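Local coordinates for mandelate racemase/muconate lactonizing protein (Alicyclobacillus acidocaldarius LAA1, PDB 3QLD) that belongs to the mandelate racemase/muconate lactonizing family of the enolase superfamily, pairing an alpha+beta capping domain with a TIM-barrel-like domain, at residues Thr57-Asp62 with Arg105-Ala110. Sequence-based numbering, arbitrary orientation.
With SO4 (sulfate ion), chain C; SO4 (sulfate ion), chain D.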
ATOM      1  N   THR A  57       8.706   2.231  -1.709  1.00 25.56           N
ATOM      2  CA  THR A  57       7.359   1.918  -1.299  1.00 24.49           C
ATOM      3  C   THR A  57       6.521   1.496  -2.529  1.00 23.90           C
ATOM      4  O   THR A  57       7.054   1.385  -3.608  1.00 22.29           O
ATOM      5  CB  THR A  57       6.625   3.064  -0.583  1.00 27.05           C
ATOM      6  OG1 THR A  57       6.374   4.107  -1.526  1.00 24.47           O
ATOM      7  CG2 THR A  57       7.477   3.641   0.620  1.00 25.80           C
ATOM      8  N   GLU A  58       5.222   1.317  -2.318  1.00 23.29           N
ATOM      9  CA  GLU A  58       4.339   0.728  -3.354  1.00 23.81           C
ATOM     10  C   GLU A  58       3.948   1.778  -4.397  1.00 21.97           C
ATOM     11  O   GLU A  58       3.495   1.415  -5.479  1.00 21.92           O
ATOM     12  CB  GLU A  58       3.100   0.086  -2.730  1.00 23.39           C
ATOM     13  CG  GLU A  58       2.065   1.091  -2.127  1.00 27.85           C
ATOM     14  CD  GLU A  58       2.501   1.736  -0.797  1.00 37.40           C
ATOM     15  OE1 GLU A  58       3.486   1.269  -0.139  1.00 38.91           O
ATOM     16  OE2 GLU A  58       1.818   2.707  -0.404  1.00 39.89           O
ATOM     17  N   GLU A  59       4.153   3.062  -4.074  1.00 19.56           N
ATOM     18  CA  GLU A  59       3.839   4.170  -5.035  1.00 20.52           C
ATOM     19  C   GLU A  59       5.002   4.426  -6.001  1.00 21.01           C
ATOM     20  O   GLU A  59       6.171   4.311  -5.643  1.00 21.74           O
ATOM     21  CB  GLU A  59       3.400   5.457  -4.230  1.00 18.17           C
ATOM     22  CG  GLU A  59       2.082   5.236  -3.386  1.00 23.47           C
ATOM     23  CD  GLU A  59       1.743   6.539  -2.655  1.00 24.93           C
ATOM     24  OE1 GLU A  59       1.146   7.399  -3.327  1.00 24.85           O
ATOM     25  OE2 GLU A  59       2.178   6.718  -1.508  1.00 24.58           O
ATOM     26  N   CYS A  60       4.709   4.731  -7.261  1.00 19.56           N
ATOM     27  CA  CYS A  60       5.760   5.156  -8.116  1.00 19.38           C
ATOM     28  C   CYS A  60       5.187   6.301  -8.957  1.00 18.24           C
ATOM     29  O   CYS A  60       3.964   6.615  -8.885  1.00 20.62           O
ATOM     30  CB  CYS A  60       6.307   3.972  -8.959  1.00 19.32           C
ATOM     31  SG  CYS A  60       5.018   3.317 -10.199  1.00 22.18           S
ATOM     32  N   THR A  61       6.030   6.896  -9.796  1.00 20.32           N
ATOM     33  CA  THR A  61       5.652   8.101 -10.557  1.00 22.15           C
ATOM     34  C   THR A  61       4.432   7.846 -11.414  1.00 21.55           C
ATOM     35  O   THR A  61       3.505   8.638 -11.434  1.00 20.46           O
ATOM     36  CB  THR A  61       6.747   8.595 -11.468  1.00 23.21           C
ATOM     37  OG1 THR A  61       7.960   8.554 -10.750  1.00 24.30           O
ATOM     38  CG2 THR A  61       6.470  10.110 -11.831  1.00 25.93           C
ATOM     39  N   ASP A  62       4.424   6.684 -12.066  1.00 20.50           N
ATOM     40  CA  ASP A  62       3.361   6.341 -12.991  1.00 21.09           C
ATOM     41  C   ASP A  62       2.016   6.231 -12.301  1.00 19.45           C
ATOM     42  O   ASP A  62       0.966   6.734 -12.804  1.00 19.96           O
ATOM     43  CB  ASP A  62       3.679   4.983 -13.684  1.00 21.46           C
ATOM     44  CG  ASP A  62       4.589   5.110 -14.888  1.00 25.27           C
ATOM     45  OD1 ASP A  62       4.768   6.218 -15.452  1.00 29.26           O
ATOM     46  OD2 ASP A  62       5.151   4.068 -15.265  1.00 25.88           O
ATOM     47  N   ARG A 105      -0.361   7.430   0.169  1.00 22.64           N
ATOM     48  CA  ARG A 105      -0.046   8.576   1.027  1.00 24.03           C
ATOM     49  C   ARG A 105       0.846   9.629   0.381  1.00 23.58           C
ATOM     50  O   ARG A 105       0.715  10.808   0.732  1.00 23.84           O
ATOM     51  CB  ARG A 105       0.529   8.119   2.349  1.00 23.20           C
ATOM     52  CG  ARG A 105      -0.593   7.564   3.210  1.00 28.16           C
ATOM     53  CD  ARG A 105      -0.017   7.136   4.594  1.00 37.03           C
ATOM     54  NE  ARG A 105      -1.071   6.583   5.470  1.00 38.96           N
ATOM     55  CZ  ARG A 105      -1.591   7.215   6.531  1.00 43.54           C
ATOM     56  NH1 ARG A 105      -1.129   8.415   6.937  1.00 41.57           N
ATOM     57  NH2 ARG A 105      -2.559   6.617   7.226  1.00 45.12           N
HETATM   58  N   MSE A 106       1.733   9.235  -0.543  1.00 22.53           N
HETATM   59  CA  MSE A 106       2.560  10.245  -1.207  1.00 23.06           C
HETATM   60  C   MSE A 106       1.751  11.137  -2.168  1.00 23.07           C
HETATM   61  O   MSE A 106       2.043  12.353  -2.303  1.00 22.78           O
HETATM   62  CB  MSE A 106       3.766   9.605  -1.915  1.00 22.93           C
HETATM   63  CG  MSE A 106       4.750   8.941  -0.934  1.00 22.92           C
HETATM   64 SE   MSE A 106       5.943   7.814  -1.966  1.00 26.51          SE
HETATM   65  CE  MSE A 106       7.106   7.182  -0.549  1.00 25.84           C
ATOM     66  N   SER A 107       0.750  10.544  -2.821  1.00 21.26           N
ATOM     67  CA  SER A 107      -0.199  11.297  -3.688  1.00 22.51           C
ATOM     68  C   SER A 107      -1.103  12.198  -2.837  1.00 21.93           C
ATOM     69  O   SER A 107      -1.263  13.413  -3.138  1.00 23.66           O
ATOM     70  CB  SER A 107      -1.039  10.329  -4.554  1.00 22.54           C
ATOM     71  OG  SER A 107      -0.179   9.929  -5.571  1.00 23.79           O
ATOM     72  N   VAL A 108      -1.609  11.646  -1.741  1.00 21.84           N
ATOM     73  CA  VAL A 108      -2.436  12.407  -0.823  1.00 22.90           C
ATOM     74  C   VAL A 108      -1.634  13.596  -0.288  1.00 23.58           C
ATOM     75  O   VAL A 108      -2.138  14.739  -0.241  1.00 23.92           O
ATOM     76  CB  VAL A 108      -2.962  11.495   0.340  1.00 23.35           C
ATOM     77  CG1 VAL A 108      -3.460  12.342   1.512  1.00 28.44           C
ATOM     78  CG2 VAL A 108      -4.155  10.625  -0.156  1.00 24.12           C
ATOM     79  N   ALA A 109      -0.405  13.325   0.110  1.00 23.16           N
ATOM     80  CA  ALA A 109       0.478  14.339   0.690  1.00 24.71           C
ATOM     81  C   ALA A 109       0.722  15.482  -0.301  1.00 24.36           C
ATOM     82  O   ALA A 109       0.906  16.671   0.105  1.00 23.83           O
ATOM     83  CB  ALA A 109       1.794  13.712   0.982  1.00 23.13           C
ATOM     84  N   ALA A 110       0.813  15.154  -1.601  1.00 21.27           N
ATOM     85  CA  ALA A 110       1.065  16.238  -2.551  1.00 22.34           C
ATOM     86  C   ALA A 110      -0.100  17.262  -2.563  1.00 22.85           C
ATOM     87  O   ALA A 110       0.115  18.482  -2.614  1.00 23.91           O
ATOM     88  CB  ALA A 110       1.430  15.702  -3.950  1.00 20.71           C
TER
HETATM   89  S   SO4 C 401      -2.902   7.543  10.212  1.00 51.58           S
HETATM   90  O1  SO4 C 401      -3.765   7.333   9.052  1.00 51.36           O
HETATM   91  O2  SO4 C 401      -1.656   8.171   9.785  1.00 49.65           O
HETATM   92  O3  SO4 C 401      -3.516   8.477  11.153  1.00 51.07           O
HETATM   93  O4  SO4 C 401      -2.699   6.238  10.847  1.00 49.86           O
HETATM   94  S   SO4 D 402      -4.575   3.616   5.044  1.00 86.32           S
HETATM   95  O1  SO4 D 402      -4.116   2.298   4.593  1.00 85.79           O
HETATM   96  O2  SO4 D 402      -5.725   4.083   4.276  1.00 85.53           O
HETATM   97  O3  SO4 D 402      -5.016   3.519   6.430  1.00 86.90           O
HETATM   98  O4  SO4 D 402      -3.485   4.593   4.949  1.00 86.86           O
HETATM   99  O   HOH W   1       0.966   4.893   1.104  1.00 31.77           O
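Two flat groups mark the start of helix 105-123: the carboxylate of Glu59, set against the N-H groups of Met106 and Ser107 in the first turn, and the guanidinium of Arg105, whose edges are taken by two sulfate ions. Glu59 grips the helix end with both oxygens, each through its syn lone pair. OE2 accepts a nearly straight hydrogen bond from Met106 N (2.7 Å, 167°), and OE1 a longer, more bent one from Ser107 N (3.2 Å, 151°). A chain extended beyond CG, with CG anti to the carbonyl carbon (chi1 -62°), carries the carboxylate to the helix end. Consecutive N-H groups are thus satisfied by one buried acid, whose negative charge probably gains from the helix dipole. Arg105 N lies 3.1 Å from Glu59 OE2 but at a poor angle; it donates instead to a water that in turn donates to Glu58 OE2, so a second acid is joined to the same turn.

Beside this grip, selenomethionine Met106 extends its chain to meet Thr57 tip to tip, its CE 3.3 Å from Thr57 OG1 and 3.7 Å from Thr57 CG2, while its CB and CG run alongside Glu59 OE2. The side chain of Arg105 leads away from Glu59. Its NE and NH2 share O4 of the chain D sulfate, and NH2 makes a very short 2.3 Å approach to O1 of the chain C sulfate; both ions probably come from the crystallisation liquor.

The contact ties the loop before helix 61-80 to the start of helix 105-123 within the N-terminal capping domain. Glu58 O accepts a hydrogen bond from Asn104 ND2 of the second subunit, Arg105 NH1 donates one to Leu274 O, at the end of helix 271-274, and Ser107 also packs on helix 61-80 and strand 43-48.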